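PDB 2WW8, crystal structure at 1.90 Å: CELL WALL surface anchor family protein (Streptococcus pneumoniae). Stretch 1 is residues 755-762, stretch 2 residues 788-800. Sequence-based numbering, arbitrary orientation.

Stretch 1 755-762: VFSLQKQH
Stretch 2 788-800: KLTFKNLSDGKYR

The contact joins an antiparallel strand pairing, carried by backbone hydrogen bonds, to apolar side-chain packing that includes CH-pi contacts over ring faces, and it buries 676 Å² in total. Residues 755-761 form one extended strand, with phi from -63° to -135° and psi from 117° to 159°. Stretch 2 supplies two strands, one starting at Lys788 and one from Gly797 to Arg800, separated by a corner at Asn793 (phi/psi 58°/38°), so that they belong to different sheets or faces.

The axes of 755-761 and 797-800 approach to 4.7 Å, and their N-to-C directions differ by 148°. Gln759 and Arg800 are a hydrogen-bonded pair with CA atoms 5.1 Å apart: Gln759 N donates to Arg800 O at 2.8 Å (162° at the hydrogen), and Arg800 N donates to Gln759 O at 3.0 Å (165°). One step on, Lys760 and Tyr799 form the non-hydrogen-bonded pair, its CA atoms 4.6 Å apart. Gln761 N to Lys798 O, at 2.8 Å and 170°, extends the ladder. CA-H...O contacts supplement it, from Tyr799 CA to Gln759 O at 3.2 Å and from Lys760 CA to Lys798 O at 3.5 Å.

Lys760 and Tyr799 share a sheet face. With chi1 to chi3 all t and chi4 m, Lys760 runs extended across the ring of Tyr799 (chi1 m, chi2 79°): Lys760 CG lies over one face, 4.0 Å from the Tyr799 ring centroid and 20° off the normal, while Lys760 NZ makes a weak hydrogen bond to Asp796 O at 3.2 Å. Tyr799 OH donates to Ser795 O at 2.6 Å. Gly797 (phi/psi 137°/-168°) leaves room here; an ideal CB would sit 2.7 Å from Lys760 NZ and press on the preceding carbonyl oxygen. On the opposite face, Gln759 CB (chi1, chi2 m) lies 4.5 Å from Arg800 CB (chi1 m, chi2, chi3 t). Gln761 OE1 (chi1, chi2 t) touches Lys798 CG (chi1 m, chi2, chi3 t, chi4 m) at 3.2 Å, without a hydrogen bond.

Leu758 CD1 (chi1 t, chi2 p) reaches Tyr799 CD2 at 3.8 Å; Leu758 CD2 meets Leu794 CD2 at 4.0 Å and sits over the Phe791 ring (chi1 m, chi2 -59°), 3.6 Å from the centroid and 17° off the normal. Phe756 (chi1 m, chi2 77°) reverses the roles, offering its ring face to Leu789 (chi1 m, chi2 t), whose CD1 is 3.6 Å from the centroid and 16° off the normal. Phe756 CA and Leu789 CA are 8.2 Å apart, so side chains bridge this gap.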

ATOM      1  N   VAL A 755     -56.159  41.277 -65.955  1.00 18.04           N
ATOM      2  CA  VAL A 755     -54.913  41.784 -65.367  1.00 17.89           C
ATOM      3  C   VAL A 755     -55.137  42.129 -63.892  1.00 17.60           C
ATOM      4  O   VAL A 755     -56.072  42.846 -63.547  1.00 18.42           O
ATOM      5  CB  VAL A 755     -54.394  43.006 -66.143  1.00 16.85           C
ATOM      6  CG1 VAL A 755     -53.179  43.626 -65.453  1.00 17.16           C
ATOM      7  CG2 VAL A 755     -54.089  42.632 -67.621  1.00 18.16           C
ATOM      8  N   PHE A 756     -54.297  41.605 -63.009  1.00 17.41           N
ATOM      9  CA  PHE A 756     -54.473  41.793 -61.572  1.00 18.01           C
ATOM     10  C   PHE A 756     -53.147  42.218 -60.952  1.00 19.00           C
ATOM     11  O   PHE A 756     -52.094  41.938 -61.533  1.00 18.55           O
ATOM     12  CB  PHE A 756     -54.843  40.461 -60.924  1.00 17.59           C
ATOM     13  CG  PHE A 756     -56.265  40.011 -61.208  1.00 16.94           C
ATOM     14  CD1 PHE A 756     -56.602  39.462 -62.434  1.00 16.09           C
ATOM     15  CD2 PHE A 756     -57.245  40.105 -60.233  1.00 17.99           C
ATOM     16  CE1 PHE A 756     -57.880  39.021 -62.695  1.00 15.79           C
ATOM     17  CE2 PHE A 756     -58.552  39.681 -60.489  1.00 15.64           C
ATOM     18  CZ  PHE A 756     -58.865  39.135 -61.714  1.00 13.29           C
ATOM     19  N   SER A 757     -53.212  42.845 -59.781  1.00 18.45           N
ATOM     20  CA  SER A 757     -52.029  43.208 -59.041  1.00 19.30           C
ATOM     21  C   SER A 757     -52.276  42.813 -57.600  1.00 20.42           C
ATOM     22  O   SER A 757     -53.323  43.131 -57.046  1.00 20.50           O
ATOM     23  CB  SER A 757     -51.751  44.708 -59.162  1.00 19.53           C
ATOM     24  OG  SER A 757     -51.337  45.018 -60.482  1.00 17.75           O
ATOM     25  N   LEU A 758     -51.305  42.125 -57.001  1.00 21.25           N
ATOM     26  CA  LEU A 758     -51.352  41.742 -55.586  1.00 22.43           C
ATOM     27  C   LEU A 758     -50.709  42.819 -54.710  1.00 23.17           C
ATOM     28  O   LEU A 758     -49.519  43.083 -54.851  1.00 23.82           O
ATOM     29  CB  LEU A 758     -50.670  40.383 -55.372  1.00 20.63           C
ATOM     30  CG  LEU A 758     -50.768  39.706 -53.997  1.00 21.57           C
ATOM     31  CD1 LEU A 758     -52.160  39.751 -53.337  1.00 17.65           C
ATOM     32  CD2 LEU A 758     -50.237  38.248 -54.084  1.00 15.41           C
ATOM     33  N   GLN A 759     -51.486  43.445 -53.828  1.00 23.99           N
ATOM     34  CA  GLN A 759     -50.939  44.454 -52.918  1.00 24.57           C
ATOM     35  C   GLN A 759     -50.665  43.888 -51.537  1.00 25.29           C
ATOM     36  O   GLN A 759     -51.332  42.947 -51.106  1.00 23.87           O
ATOM     37  CB  GLN A 759     -51.876  45.649 -52.777  1.00 25.37           C
ATOM     38  CG  GLN A 759     -52.279  46.274 -54.108  1.00 27.41           C
ATOM     39  CD  GLN A 759     -51.186  47.133 -54.693  1.00 32.09           C
ATOM     40  OE1 GLN A 759     -50.360  46.686 -55.498  1.00 32.40           O
ATOM     41  NE2 GLN A 759     -51.160  48.390 -54.262  1.00 34.30           N
ATOM     42  N   LYS A 760     -49.679  44.465 -50.849  1.00 25.98           N
ATOM     43  CA  LYS A 760     -49.346  44.079 -49.478  1.00 26.64           C
ATOM     44  C   LYS A 760     -49.455  45.278 -48.551  1.00 27.46           C
ATOM     45  O   LYS A 760     -49.115  46.388 -48.950  1.00 26.98           O
ATOM     46  CB  LYS A 760     -47.945  43.467 -49.371  1.00 26.97           C
ATOM     47  CG  LYS A 760     -47.761  42.656 -48.090  1.00 25.00           C
ATOM     48  CD  LYS A 760     -46.424  41.932 -48.047  1.00 26.54           C
ATOM     49  CE  LYS A 760     -46.180  41.290 -46.666  1.00 24.72           C
ATOM     50  NZ  LYS A 760     -46.406  42.227 -45.520  1.00 20.62           N
ATOM     51  N   GLN A 761     -49.952  45.053 -47.338  1.00 28.69           N
ATOM     52  CA  GLN A 761     -50.048  46.105 -46.337  1.00 30.86           C
ATOM     53  C   GLN A 761     -48.628  46.593 -46.002  1.00 32.05           C
ATOM     54  O   GLN A 761     -47.705  45.791 -45.859  1.00 31.13           O
ATOM     55  CB  GLN A 761     -50.784  45.582 -45.099  1.00 30.85           C
ATOM     56  CG  GLN A 761     -51.064  46.601 -43.989  1.00 31.32           C
ATOM     57  CD  GLN A 761     -51.782  45.963 -42.804  1.00 31.58           C
ATOM     58  OE1 GLN A 761     -51.386  44.899 -42.324  1.00 33.08           O
ATOM     59  NE2 GLN A 761     -52.848  46.603 -42.336  1.00 29.38           N
ATOM     60  N   HIS A 762     -48.448  47.910 -45.930  1.00 34.11           N
ATOM     61  CA  HIS A 762     -47.156  48.478 -45.544  1.00 36.09           C
ATOM     62  C   HIS A 762     -46.895  48.209 -44.052  1.00 36.95           C
ATOM     63  O   HIS A 762     -47.788  48.426 -43.225  1.00 36.73           O
ATOM     64  CB  HIS A 762     -47.059  49.974 -45.894  1.00 36.66           C
ATOM     65  CG  HIS A 762     -45.729  50.590 -45.560  1.00 38.46           C
ATOM     66  ND1 HIS A 762     -45.588  51.638 -44.671  1.00 40.04           N
ATOM     67  CD2 HIS A 762     -44.476  50.287 -45.984  1.00 39.27           C
ATOM     68  CE1 HIS A 762     -44.310  51.962 -44.572  1.00 39.73           C
ATOM     69  NE2 HIS A 762     -43.613  51.149 -45.350  1.00 39.66           N
ATOM     70  N   LYS A 788     -55.548  31.103 -64.520  1.00 19.85           N
ATOM     71  CA  LYS A 788     -54.854  31.080 -63.220  1.00 19.22           C
ATOM     72  C   LYS A 788     -54.045  32.297 -62.828  1.00 18.67           C
ATOM     73  O   LYS A 788     -53.247  32.798 -63.607  1.00 19.18           O
ATOM     74  CB  LYS A 788     -53.975  29.840 -63.073  1.00 19.12           C
ATOM     75  CG  LYS A 788     -54.797  28.582 -62.993  1.00 18.66           C
ATOM     76  CD  LYS A 788     -53.914  27.383 -62.792  1.00 21.25           C
ATOM     77  CE  LYS A 788     -54.751  26.124 -62.622  1.00 22.56           C
ATOM     78  NZ  LYS A 788     -53.856  25.020 -63.077  1.00 23.91           N
ATOM     79  N   LEU A 789     -54.276  32.765 -61.613  1.00 18.47           N
ATOM     80  CA  LEU A 789     -53.388  33.697 -60.934  1.00 19.02           C
ATOM     81  C   LEU A 789     -52.707  33.019 -59.750  1.00 19.19           C
ATOM     82  O   LEU A 789     -53.326  32.851 -58.693  1.00 20.28           O
ATOM     83  CB  LEU A 789     -54.204  34.843 -60.371  1.00 18.08           C
ATOM     84  CG  LEU A 789     -54.836  35.766 -61.411  1.00 18.90           C
ATOM     85  CD1 LEU A 789     -55.865  36.534 -60.653  1.00 19.20           C
ATOM     86  CD2 LEU A 789     -53.826  36.674 -62.094  1.00 18.91           C
ATOM     87  N   THR A 790     -51.440  32.659 -59.922  1.00 19.29           N
ATOM     88  CA  THR A 790     -50.695  31.812 -58.982  1.00 18.86           C
ATOM     89  C   THR A 790     -49.667  32.636 -58.198  1.00 19.86           C
ATOM     90  O   THR A 790     -48.692  33.136 -58.792  1.00 19.87           O
ATOM     91  CB  THR A 790     -50.001  30.664 -59.740  1.00 19.12           C
ATOM     92  OG1 THR A 790     -51.006  29.882 -60.395  1.00 17.85           O
ATOM     93  CG2 THR A 790     -49.182  29.751 -58.779  1.00 18.29           C
ATOM     94  N   PHE A 791     -49.907  32.765 -56.890  1.00 19.36           N
ATOM     95  CA  PHE A 791     -49.006  33.427 -55.942  1.00 20.25           C
ATOM     96  C   PHE A 791     -48.301  32.444 -54.986  1.00 20.89           C
ATOM     97  O   PHE A 791     -48.937  31.563 -54.406  1.00 19.94           O
ATOM     98  CB  PHE A 791     -49.763  34.491 -55.155  1.00 19.75           C
ATOM     99  CG  PHE A 791     -50.594  35.385 -56.035  1.00 21.64           C
ATOM    100  CD1 PHE A 791     -49.998  36.128 -57.043  1.00 22.72           C
ATOM    101  CD2 PHE A 791     -51.958  35.454 -55.874  1.00 19.91           C
ATOM    102  CE1 PHE A 791     -50.766  36.931 -57.864  1.00 22.74           C
ATOM    103  CE2 PHE A 791     -52.730  36.283 -56.679  1.00 22.61           C
ATOM    104  CZ  PHE A 791     -52.123  37.009 -57.679  1.00 21.08           C
ATOM    105  N   LYS A 792     -46.985  32.580 -54.846  1.00 20.97           N
ATOM    106  CA  LYS A 792     -46.220  31.693 -53.960  1.00 21.53           C
ATOM    107  C   LYS A 792     -45.069  32.504 -53.357  1.00 21.02           C
ATOM    108  O   LYS A 792     -44.851  33.646 -53.774  1.00 20.33           O
ATOM    109  CB  LYS A 792     -45.753  30.439 -54.718  1.00 21.38           C
ATOM    110  CG  LYS A 792     -44.573  30.688 -55.640  1.00 23.66           C
ATOM    111  CD  LYS A 792     -44.594  29.759 -56.859  1.00 28.28           C
ATOM    112  CE  LYS A 792     -43.290  29.918 -57.652  1.00 30.17           C
ATOM    113  NZ  LYS A 792     -42.347  28.782 -57.322  1.00 32.48           N
ATOM    114  N   ASN A 793     -44.365  31.932 -52.377  1.00 20.72           N
ATOM    115  CA  ASN A 793     -43.262  32.614 -51.678  1.00 20.23           C
ATOM    116  C   ASN A 793     -43.690  33.921 -51.003  1.00 18.87           C
ATOM    117  O   ASN A 793     -42.961  34.914 -51.012  1.00 16.02           O
ATOM    118  CB  ASN A 793     -42.054  32.863 -52.595  1.00 20.87           C
ATOM    119  CG  ASN A 793     -41.655  31.635 -53.398  1.00 23.56           C
ATOM    120  OD1 ASN A 793     -41.538  30.523 -52.872  1.00 20.50           O
ATOM    121  ND2 ASN A 793     -41.447  31.838 -54.696  1.00 27.06           N
ATOM    122  N   LEU A 794     -44.895  33.907 -50.434  1.00 18.46           N
ATOM    123  CA  LEU A 794     -45.473  35.100 -49.827  1.00 18.56           C
ATOM    124  C   LEU A 794     -45.141  35.216 -48.338  1.00 18.43           C
ATOM    125  O   LEU A 794     -45.396  34.282 -47.585  1.00 18.03           O
ATOM    126  CB  LEU A 794     -46.990  35.104 -50.019  1.00 17.93           C
ATOM    127  CG  LEU A 794     -47.630  35.160 -51.411  1.00 17.52           C
ATOM    128  CD1 LEU A 794     -49.132  35.209 -51.171  1.00 13.73           C
ATOM    129  CD2 LEU A 794     -47.170  36.362 -52.262  1.00 15.40           C
ATOM    130  N   SER A 795     -44.599  36.367 -47.940  1.00 18.90           N
ATOM    131  CA  SER A 795     -44.307  36.695 -46.537  1.00 20.38           C
ATOM    132  C   SER A 795     -45.576  36.872 -45.708  1.00 20.70           C
ATOM    133  O   SER A 795     -46.670  37.114 -46.248  1.00 19.61           O
ATOM    134  CB  SER A 795     -43.544  38.017 -46.438  1.00 20.06           C
ATOM    135  OG  SER A 795     -42.688  38.166 -47.557  1.00 23.52           O
ATOM    136  N   ASP A 796     -45.412  36.800 -44.387  1.00 20.26           N
ATOM    137  CA  ASP A 796     -46.538  37.055 -43.492  1.00 20.52           C
ATOM    138  C   ASP A 796     -47.111  38.470 -43.606  1.00 20.73           C
ATOM    139  O   ASP A 796     -46.372  39.415 -43.902  1.00 19.95           O
ATOM    140  CB  ASP A 796     -46.160  36.712 -42.054  1.00 20.36           C
ATOM    141  CG  ASP A 796     -46.226  35.218 -41.784  1.00 20.53           C
ATOM    142  OD1 ASP A 796     -46.154  34.415 -42.750  1.00 17.82           O
ATOM    143  OD2 ASP A 796     -46.363  34.869 -40.588  1.00 22.16           O
ATOM    144  N   GLY A 797     -48.423  38.600 -43.401  1.00 20.73           N
ATOM    145  CA  GLY A 797     -49.071  39.912 -43.358  1.00 20.57           C
ATOM    146  C   GLY A 797     -50.379  39.941 -44.127  1.00 21.05           C
ATOM    147  O   GLY A 797     -50.902  38.888 -44.501  1.00 20.40           O
ATOM    148  N   LYS A 798     -50.891  41.152 -44.337  1.00 20.04           N
ATOM    149  CA  LYS A 798     -52.162  41.387 -45.018  1.00 20.17           C
ATOM    150  C   LYS A 798     -52.002  41.736 -46.510  1.00 19.72           C
ATOM    151  O   LYS A 798     -51.104  42.503 -46.885  1.00 18.97           O
ATOM    152  CB  LYS A 798     -52.948  42.468 -44.279  1.00 20.76           C
ATOM    153  CG  LYS A 798     -53.170  42.237 -42.790  1.00 20.92           C
ATOM    154  CD  LYS A 798     -54.370  43.053 -42.331  1.00 23.10           C
ATOM    155  CE  LYS A 798     -54.339  43.356 -40.844  1.00 25.67           C
ATOM    156  NZ  LYS A 798     -54.662  42.101 -40.130  1.00 26.97           N
ATOM    157  N   TYR A 799     -52.872  41.147 -47.341  1.00 19.62           N
ATOM    158  CA  TYR A 799     -52.853  41.248 -48.802  1.00 18.98           C
ATOM    159  C   TYR A 799     -54.235  41.617 -49.336  1.00 18.65           C
ATOM    160  O   TYR A 799     -55.270  41.260 -48.735  1.00 17.18           O
ATOM    161  CB  TYR A 799     -52.420  39.942 -49.473  1.00 18.57           C
ATOM    162  CG  TYR A 799     -50.969  39.573 -49.227  1.00 22.92           C
ATOM    163  CD1 TYR A 799     -50.591  38.994 -48.024  1.00 21.60           C
ATOM    164  CD2 TYR A 799     -49.972  39.810 -50.189  1.00 23.50           C
ATOM    165  CE1 TYR A 799     -49.257  38.663 -47.774  1.00 25.36           C
ATOM    166  CE2 TYR A 799     -48.642  39.476 -49.951  1.00 22.39           C
ATOM    167  CZ  TYR A 799     -48.294  38.894 -48.737  1.00 24.62           C
ATOM    168  OH  TYR A 799     -46.996  38.529 -48.428  1.00 25.49           O
ATOM    169  N   ARG A 800     -54.210  42.331 -50.466  1.00 18.53           N
ATOM    170  CA  ARG A 800     -55.398  42.762 -51.222  1.00 19.31           C
ATOM    171  C   ARG A 800     -55.123  42.548 -52.708  1.00 19.17           C
ATOM    172  O   ARG A 800     -54.175  43.142 -53.241  1.00 19.06           O
ATOM    173  CB  ARG A 800     -55.728  44.246 -51.001  1.00 19.13           C
ATOM    174  CG  ARG A 800     -56.406  44.554 -49.683  1.00 21.13           C
ATOM    175  CD  ARG A 800     -56.589  46.055 -49.467  1.00 22.54           C
ATOM    176  NE  ARG A 800     -57.222  46.309 -48.172  1.00 25.82           N
ATOM    177  CZ  ARG A 800     -57.555  47.510 -47.691  1.00 29.30           C
ATOM    178  NH1 ARG A 800     -57.350  48.622 -48.390  1.00 27.22           N
ATOM    179  NH2 ARG A 800     -58.109  47.617 -46.486  1.00 30.04           N
TER